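Local coordinates for protein SUMO-1 cysteine protease S273R (African swine fever virus pig/Kenya/KEN-50/1950, PDB 6LJ9) that is a viral cysteine protease that probably matures the polyproteins pp220 and pp62 into core-shell proteins and blunts host pyroptosis and cGAS-STING signalling, at residues A59-Q63 with K64-L68; S192-G195 with P196-R199; F238-R241 with A242-N246. All blocks are in the same frame, centred on the assembly; numbering follows the deposited sequence.

Contact 1 of 3, residues A59-Q63 with K64-L68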
loop_
_atom_site.group_PDB
_atom_site.type_symbol
_atom_site.label_atom_id
_atom_site.label_comp_id
_atom_site.label_asym_id
_atom_site.label_seq_id
_atom_site.Cartn_x
_atom_site.Cartn_y
_atom_site.Cartn_z
ATOM N N ALA B 59 12.425 -2.520 37.425
ATOM C CA ALA B 59 12.333 -1.767 38.672
ATOM C C ALA B 59 12.790 -0.326 38.481
ATOM O O ALA B 59 12.167 0.603 39.007
ATOM C CB ALA B 59 13.153 -2.455 39.762
ATOM N N TYR B 60 13.876 -0.123 37.730
ATOM C CA TYR B 60 14.348 1.233 37.464
ATOM C C TYR B 60 13.341 2.009 36.625
ATOM O O TYR B 60 13.171 3.221 36.808
ATOM C CB TYR B 60 15.709 1.187 36.768
ATOM C CG TYR B 60 16.342 2.546 36.553
ATOM C CD1 TYR B 60 17.129 3.129 37.537
ATOM C CD2 TYR B 60 16.158 3.241 35.364
ATOM C CE1 TYR B 60 17.710 4.370 37.346
ATOM C CE2 TYR B 60 16.735 4.482 35.164
ATOM C CZ TYR B 60 17.511 5.040 36.159
ATOM O OH TYR B 60 18.088 6.274 35.964
ATOM N N ALA B 61 12.662 1.329 35.699
ATOM C CA ALA B 61 11.649 1.996 34.888
ATOM C C ALA B 61 10.439 2.387 35.728
ATOM O O ALA B 61 9.846 3.451 35.514
ATOM C CB ALA B 61 11.226 1.099 33.728
ATOM N N GLN B 62 10.056 1.537 36.683
ATOM C CA GLN B 62 8.960 1.885 37.582
ATOM C C GLN B 62 9.322 3.090 38.440
ATOM O O GLN B 62 8.457 3.910 38.770
ATOM C CB GLN B 62 8.597 0.687 38.458
ATOM C CG GLN B 62 7.437 0.937 39.411
ATOM C CD GLN B 62 6.141 1.252 38.686
ATOM O OE1 GLN B 62 5.885 0.740 37.597
ATOM N NE2 GLN B 62 5.318 2.103 39.289
ATOM N N GLN B 63 10.599 3.215 38.808
ATOM C CA GLN B 63 11.045 4.386 39.555
ATOM C C GLN B 63 10.869 5.658 38.736
ATOM O O GLN B 63 10.317 6.652 39.220
ATOM C CB GLN B 63 12.506 4.219 39.975
ATOM C CG GLN B 63 12.706 3.778 41.413
ATOM C CD GLN B 63 14.002 4.303 42.000
ATOM O OE1 GLN B 63 14.718 5.072 41.358
ATOM N NE2 GLN B 63 14.308 3.895 43.226
ATOM N N LYS B 64 11.325 5.640 37.485
ATOM C CA LYS B 64 11.326 6.820 36.631
ATOM C C LYS B 64 10.026 7.008 35.859
ATOM O O LYS B 64 9.889 8.007 35.144
ATOM C CB LYS B 64 12.504 6.755 35.654
ATOM C CG LYS B 64 13.862 6.647 36.330
ATOM C CD LYS B 64 14.101 7.813 37.276
ATOM C CE LYS B 64 15.475 7.732 37.922
ATOM N NZ LYS B 64 15.711 8.860 38.865
ATOM N N GLY B 65 9.078 6.086 35.977
ATOM C CA GLY B 65 7.800 6.244 35.306
ATOM C C GLY B 65 7.835 5.977 33.819
ATOM O O GLY B 65 7.137 6.656 33.053
ATOM N N LEU B 66 8.629 5.005 33.385
ATOM C CA LEU B 66 8.742 4.647 31.978
ATOM C C LEU B 66 7.857 3.441 31.693
ATOM O O LEU B 66 7.940 2.423 32.390
ATOM C CB LEU B 66 10.193 4.334 31.611
ATOM C CG LEU B 66 11.250 5.342 32.063
ATOM C CD1 LEU B 66 12.634 4.842 31.693
ATOM C CD2 LEU B 66 10.990 6.716 31.464
ATOM N N ASP B 67 7.014 3.557 30.669
ATOM C CA ASP B 67 6.115 2.475 30.272
ATOM C C ASP B 67 6.876 1.557 29.324
ATOM O O ASP B 67 6.886 1.751 28.108
ATOM C CB ASP B 67 4.846 3.031 29.634
ATOM C CG ASP B 67 3.771 1.976 29.456
ATOM O OD1 ASP B 67 4.012 0.807 29.819
ATOM O OD2 ASP B 67 2.680 2.320 28.955
ATOM N N LEU B 68 7.525 0.537 29.893
ATOM C CA LEU B 68 8.250 -0.426 29.072
ATOM C C LEU B 68 7.305 -1.362 28.331
ATOM O O LEU B 68 7.645 -1.848 27.246
ATOM C CB LEU B 68 9.218 -1.239 29.933
ATOM C CG LEU B 68 10.392 -0.491 30.563
ATOM C CD1 LEU B 68 11.365 -1.470 31.204
ATOM C CD2 LEU B 68 11.095 0.374 29.530
#
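Lys64 folds its side chain over Tyr60 where helix 55-64 ends in a glycine-terminated turn, and backbone, CH-pi and apolar interactions each contribute to this C-terminus. Of the backbone bonds, Lys64 N to Tyr60 O (3.1 Å) is an ordinary i to i+4 helical link. Ala61 O then serves two donors: a weak, strongly bent bond from Gly65 N and a far straighter one from Leu66 N at 2.9 Å. The second is a 6→1 bond resembling that of a Schellman motif, and it forms because the chain turns back at Gly65, whose phi is positive (76°). Glycine suits this place, since without a CB it adopts the left-handed conformation at little cost.

The CH-pi contact uses the lysine methylenes. With CG beside the backbone N (chi1 -58°), Lys64 lays CG over one face of the Tyr60 ring, 4.2 Å from its centroid; a bend at chi2 then turns the chain along the ring, bringing CE to Tyr60 OH at 3.6 Å. Phe36 meets the same ring edge-to-face.

Apolar contacts line the inner side. Leu66 and Leu68 both pack on Leu33, and Leu66 also touches Lys28, Ile29 and Glu32 of helix 27-32. Ala61, on the side of the helix that meets the two leucines, is small enough for close approach: its CB lies 4.0 Å from Leu66 CB and 3.6 Å from Leu68 CD1.

Contact 2 of 3, residues S192-G195 with P196-R199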
loop_
_atom_site.group_PDB
_atom_site.type_symbol
_atom_site.label_atom_id
_atom_site.label_comp_id
_atom_site.label_asym_id
_atom_site.label_seq_id
_atom_site.Cartn_x
_atom_site.Cartn_y
_atom_site.Cartn_z
ATOM N N SER B 192 -6.011 -31.354 1.157
ATOM C CA SER B 192 -7.129 -30.558 0.675
ATOM C C SER B 192 -7.840 -29.861 1.838
ATOM O O SER B 192 -7.750 -30.302 2.987
ATOM C CB SER B 192 -8.106 -31.448 -0.093
ATOM O OG SER B 192 -7.468 -32.057 -1.202
ATOM N N PRO B 193 -8.548 -28.759 1.563
ATOM C CA PRO B 193 -9.227 -28.049 2.646
ATOM C C PRO B 193 -10.380 -28.875 3.192
ATOM O O PRO B 193 -11.024 -29.631 2.448
ATOM C CB PRO B 193 -9.738 -26.765 1.963
ATOM C CG PRO B 193 -9.039 -26.689 0.653
ATOM C CD PRO B 193 -8.728 -28.090 0.264
ATOM N N PRO B 194 -10.665 -28.765 4.487
ATOM C CA PRO B 194 -11.860 -29.420 5.027
ATOM C C PRO B 194 -13.125 -28.825 4.427
ATOM O O PRO B 194 -13.137 -27.702 3.916
ATOM C CB PRO B 194 -11.772 -29.142 6.534
ATOM C CG PRO B 194 -10.328 -28.841 6.783
ATOM C CD PRO B 194 -9.849 -28.147 5.543
ATOM N N GLY B 195 -14.198 -29.611 4.487
ATOM C CA GLY B 195 -15.496 -29.206 3.996
ATOM C C GLY B 195 -15.938 -27.826 4.448
ATOM O O GLY B 195 -16.321 -26.982 3.633
ATOM N N PRO B 196 -15.916 -27.574 5.763
ATOM C CA PRO B 196 -16.281 -26.231 6.245
ATOM C C PRO B 196 -15.448 -25.116 5.637
ATOM O O PRO B 196 -15.974 -24.025 5.391
ATOM C CB PRO B 196 -16.075 -26.344 7.761
ATOM C CG PRO B 196 -16.324 -27.780 8.052
ATOM C CD PRO B 196 -15.789 -28.538 6.873
ATOM N N VAL B 197 -14.161 -25.355 5.380
ATOM C CA VAL B 197 -13.345 -24.337 4.726
ATOM C C VAL B 197 -13.840 -24.089 3.307
ATOM O O VAL B 197 -13.878 -22.944 2.838
ATOM C CB VAL B 197 -11.859 -24.743 4.752
ATOM C CG1 VAL B 197 -11.017 -23.738 3.980
ATOM C CG2 VAL B 197 -11.369 -24.854 6.189
ATOM N N ILE B 198 -14.246 -25.153 2.608
ATOM C CA ILE B 198 -14.761 -25.005 1.248
ATOM C C ILE B 198 -16.026 -24.153 1.243
ATOM O O ILE B 198 -16.188 -23.264 0.398
ATOM C CB ILE B 198 -15.003 -26.390 0.617
ATOM C CG1 ILE B 198 -13.682 -27.147 0.462
ATOM C CG2 ILE B 198 -15.702 -26.253 -0.729
ATOM C CD1 ILE B 198 -12.742 -26.540 -0.561
ATOM N N ARG B 199 -16.937 -24.403 2.187
ATOM C CA ARG B 199 -18.165 -23.614 2.254
ATOM C C ARG B 199 -17.862 -22.141 2.501
ATOM O O ARG B 199 -18.500 -21.259 1.913
ATOM C CB ARG B 199 -19.087 -24.150 3.349
ATOM C CG ARG B 199 -19.357 -25.641 3.281
ATOM C CD ARG B 199 -20.073 -26.098 4.537
ATOM N NE ARG B 199 -19.771 -27.486 4.864
ATOM C CZ ARG B 199 -19.943 -28.021 6.067
ATOM N NH1 ARG B 199 -20.410 -27.279 7.062
ATOM N NH2 ARG B 199 -19.642 -29.294 6.278
#
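Ile198 reaches back from the first turn of helix 195-208 to Pro193, across a proline-rich helix N-terminus with Pro194 at the N-cap. The helix belongs to a beta-alpha-beta crossover between the neighbouring parallel strands 181-186 and 215-220. Starting at its root, Ile198 CB rests 3.3 Å from Gly195 O. CG1, placed beside the backbone N by chi1 (-64°), comes within 3.5 Å of Pro194 O. A further bend at chi2 (-68°) brings the tip, CD1, against the proline ring, 3.9 Å from Pro193 CG and equally near its CB. The isoleucine stem thus lies by the first carbonyls, and its end packs on the Pro193 ring.

Pro196 fits the first turn because a nitrogen there has no helical acceptor before it; Pro193 and Pro194 lie ahead of the helix and offer ring carbons to Val197 and Ile198. The i to i+4 bonds start with Ile198 N to Pro194 O, followed by Arg199 N to Gly195 O at 3.0 Å. Tyr185 of strand 181-186 packs against Pro193, Pro194 and Val197. The side chain of Pro194 lies about 6 Å from that of Asn187, an inferred active-site residue. Val197 splits its branches between the two prolines: CG1 meets Pro193 CB, and CG2 touches Pro194 CD at 3.7 Å.

Contact 3 of 3, residues F238-R241 with A242-N246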
loop_
_atom_site.group_PDB
_atom_site.type_symbol
_atom_site.label_atom_id
_atom_site.label_comp_id
_atom_site.label_asym_id
_atom_site.label_seq_id
_atom_site.Cartn_x
_atom_site.Cartn_y
_atom_site.Cartn_z
ATOM N N PHE B 238 4.290 -17.130 6.618
ATOM C CA PHE B 238 5.127 -16.738 5.489
ATOM C C PHE B 238 4.312 -16.616 4.208
ATOM O O PHE B 238 4.592 -15.752 3.370
ATOM C CB PHE B 238 6.266 -17.740 5.301
ATOM C CG PHE B 238 7.137 -17.453 4.109
ATOM C CD1 PHE B 238 8.164 -16.528 4.194
ATOM C CD2 PHE B 238 6.934 -18.112 2.907
ATOM C CE1 PHE B 238 8.969 -16.260 3.101
ATOM C CE2 PHE B 238 7.737 -17.849 1.811
ATOM C CZ PHE B 238 8.755 -16.922 1.909
ATOM N N TYR B 239 3.312 -17.483 4.034
ATOM C CA TYR B 239 2.457 -17.396 2.855
ATOM C C TYR B 239 1.739 -16.054 2.803
ATOM O O TYR B 239 1.705 -15.394 1.759
ATOM C CB TYR B 239 1.451 -18.548 2.850
ATOM C CG TYR B 239 0.551 -18.576 1.633
ATOM C CD1 TYR B 239 0.982 -19.146 0.442
ATOM C CD2 TYR B 239 -0.730 -18.041 1.676
ATOM C CE1 TYR B 239 0.165 -19.178 -0.673
ATOM C CE2 TYR B 239 -1.555 -18.068 0.566
ATOM C CZ TYR B 239 -1.102 -18.639 -0.605
ATOM O OH TYR B 239 -1.916 -18.670 -1.714
ATOM N N ILE B 240 1.166 -15.630 3.932
ATOM C CA ILE B 240 0.467 -14.349 3.978
ATOM C C ILE B 240 1.432 -13.204 3.697
ATOM O O ILE B 240 1.122 -12.281 2.935
ATOM C CB ILE B 240 -0.241 -14.172 5.334
ATOM C CG1 ILE B 240 -1.347 -15.219 5.499
ATOM C CG2 ILE B 240 -0.792 -12.759 5.468
ATOM C CD1 ILE B 240 -2.100 -15.118 6.811
ATOM N N ARG B 241 2.622 -13.252 4.299
ATOM C CA ARG B 241 3.589 -12.175 4.105
ATOM C C ARG B 241 4.096 -12.135 2.668
ATOM O O ARG B 241 4.263 -11.052 2.092
ATOM C CB ARG B 241 4.754 -12.329 5.081
ATOM C CG ARG B 241 5.799 -11.229 4.974
ATOM C CD ARG B 241 5.164 -9.856 5.125
ATOM N NE ARG B 241 6.139 -8.778 4.992
ATOM C CZ ARG B 241 6.744 -8.188 6.017
ATOM N NH1 ARG B 241 6.475 -8.570 7.259
ATOM N NH2 ARG B 241 7.617 -7.213 5.802
ATOM N N ALA B 242 4.347 -13.303 2.071
ATOM C CA ALA B 242 4.807 -13.337 0.686
ATOM C C ALA B 242 3.739 -12.811 -0.266
ATOM O O ALA B 242 4.051 -12.078 -1.211
ATOM C CB ALA B 242 5.218 -14.757 0.301
ATOM N N ARG B 243 2.474 -13.175 -0.037
ATOM C CA ARG B 243 1.399 -12.654 -0.875
ATOM C C ARG B 243 1.234 -11.152 -0.681
ATOM O O ARG B 243 0.906 -10.427 -1.629
ATOM C CB ARG B 243 0.086 -13.377 -0.570
ATOM C CG ARG B 243 0.120 -14.878 -0.811
ATOM C CD ARG B 243 0.109 -15.228 -2.289
ATOM N NE ARG B 243 -1.150 -14.863 -2.931
ATOM C CZ ARG B 243 -1.300 -13.825 -3.746
ATOM N NH1 ARG B 243 -0.265 -13.045 -4.025
ATOM N NH2 ARG B 243 -2.483 -13.568 -4.286
ATOM N N LEU B 244 1.455 -10.667 0.545
ATOM C CA LEU B 244 1.395 -9.231 0.798
ATOM C C LEU B 244 2.492 -8.493 0.043
ATOM O O LEU B 244 2.268 -7.389 -0.468
ATOM C CB LEU B 244 1.497 -8.956 2.299
ATOM C CG LEU B 244 0.238 -9.186 3.138
ATOM C CD1 LEU B 244 0.537 -8.987 4.617
ATOM C CD2 LEU B 244 -0.881 -8.259 2.689
ATOM N N ASP B 245 3.685 -9.084 -0.037
ATOM C CA ASP B 245 4.774 -8.536 -0.832
ATOM C C ASP B 245 4.703 -8.959 -2.293
ATOM O O ASP B 245 5.709 -8.869 -3.006
ATOM C CB ASP B 245 6.124 -8.932 -0.233
ATOM C CG ASP B 245 6.418 -8.200 1.058
ATOM O OD1 ASP B 245 5.847 -7.108 1.263
ATOM O OD2 ASP B 245 7.218 -8.715 1.865
ATOM N N ASN B 246 3.536 -9.427 -2.743
ATOM C CA ASN B 246 3.250 -9.677 -4.152
ATOM C C ASN B 246 4.053 -10.842 -4.719
ATOM O O ASN B 246 4.452 -10.818 -5.885
ATOM C CB ASN B 246 3.467 -8.415 -4.996
ATOM C CG ASN B 246 2.326 -7.424 -4.861
ATOM O OD1 ASN B 246 1.301 -7.548 -5.535
ATOM N ND2 ASN B 246 2.494 -6.439 -3.986
#
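Tyr239 receives Arg243 CG over one ring face, a CH-pi contact 4.0 Å from the centroid. The two side chains run alongside each other, pointing the same way, but the ring and guanidinium planes stand 78° apart, so the methylene makes the contact and the charged group does not stack. Phe186 stacks on the Tyr239 ring, and Glu184 holds both ends, Tyr239 OH by a hydrogen bond and Arg243 NH2 by a salt bridge. The Phe238 ring meets Ala242 CB obliquely, with Phe238 CE2 4.3 Å away. At the edge of the Arg241 guanidinium lies the Asp245 carboxylate, turned 75° from it, in a salt bridge, Arg241 NE to Asp245 OD2 3.3 Å, whose hydrogen bond is weak. A bend at chi2 (55°) turns Arg241 at CD, and the extended continuation carries NE to Asp245; NH2 pairs with Glu16, and Asp245 OD1 is hydrogen-bonded to Tyr104 OH.

Helix 232-244, which starts at Cys232, the inferred nucleophile, packs on the central sheet as in Ulp1-type cysteine proteases. A Schellman motif stops it: Asn246 N, at positive phi, bonds weakly to Arg243 O, and Val247 N returns to Ala242 O. Ile240 and Leu244, aliphatic and buried, both touch Phe107; Ile240 CG2 meets Leu244 CD1 at 4.1 Å.

All three contacts concern helix ends, yet their surroundings differ. Contact 3 is buried, its centre about 10 Å from that of the chain, and there charged side chains are tied into salt bridges among aromatic rings. Contact 2 lies on the surface of the same catalytic domain, about 22 Å from contact 3 between centres, and relies on prolines and aliphatic branches; their helices pack with one central sheet. Contact 1 is partly buried and remote, on the opposite side of the chain's centre from contact 2, in a small helical region. Contacts 1 and 3 terminate helices at positive-phi residues, whereas contact 2 begins one.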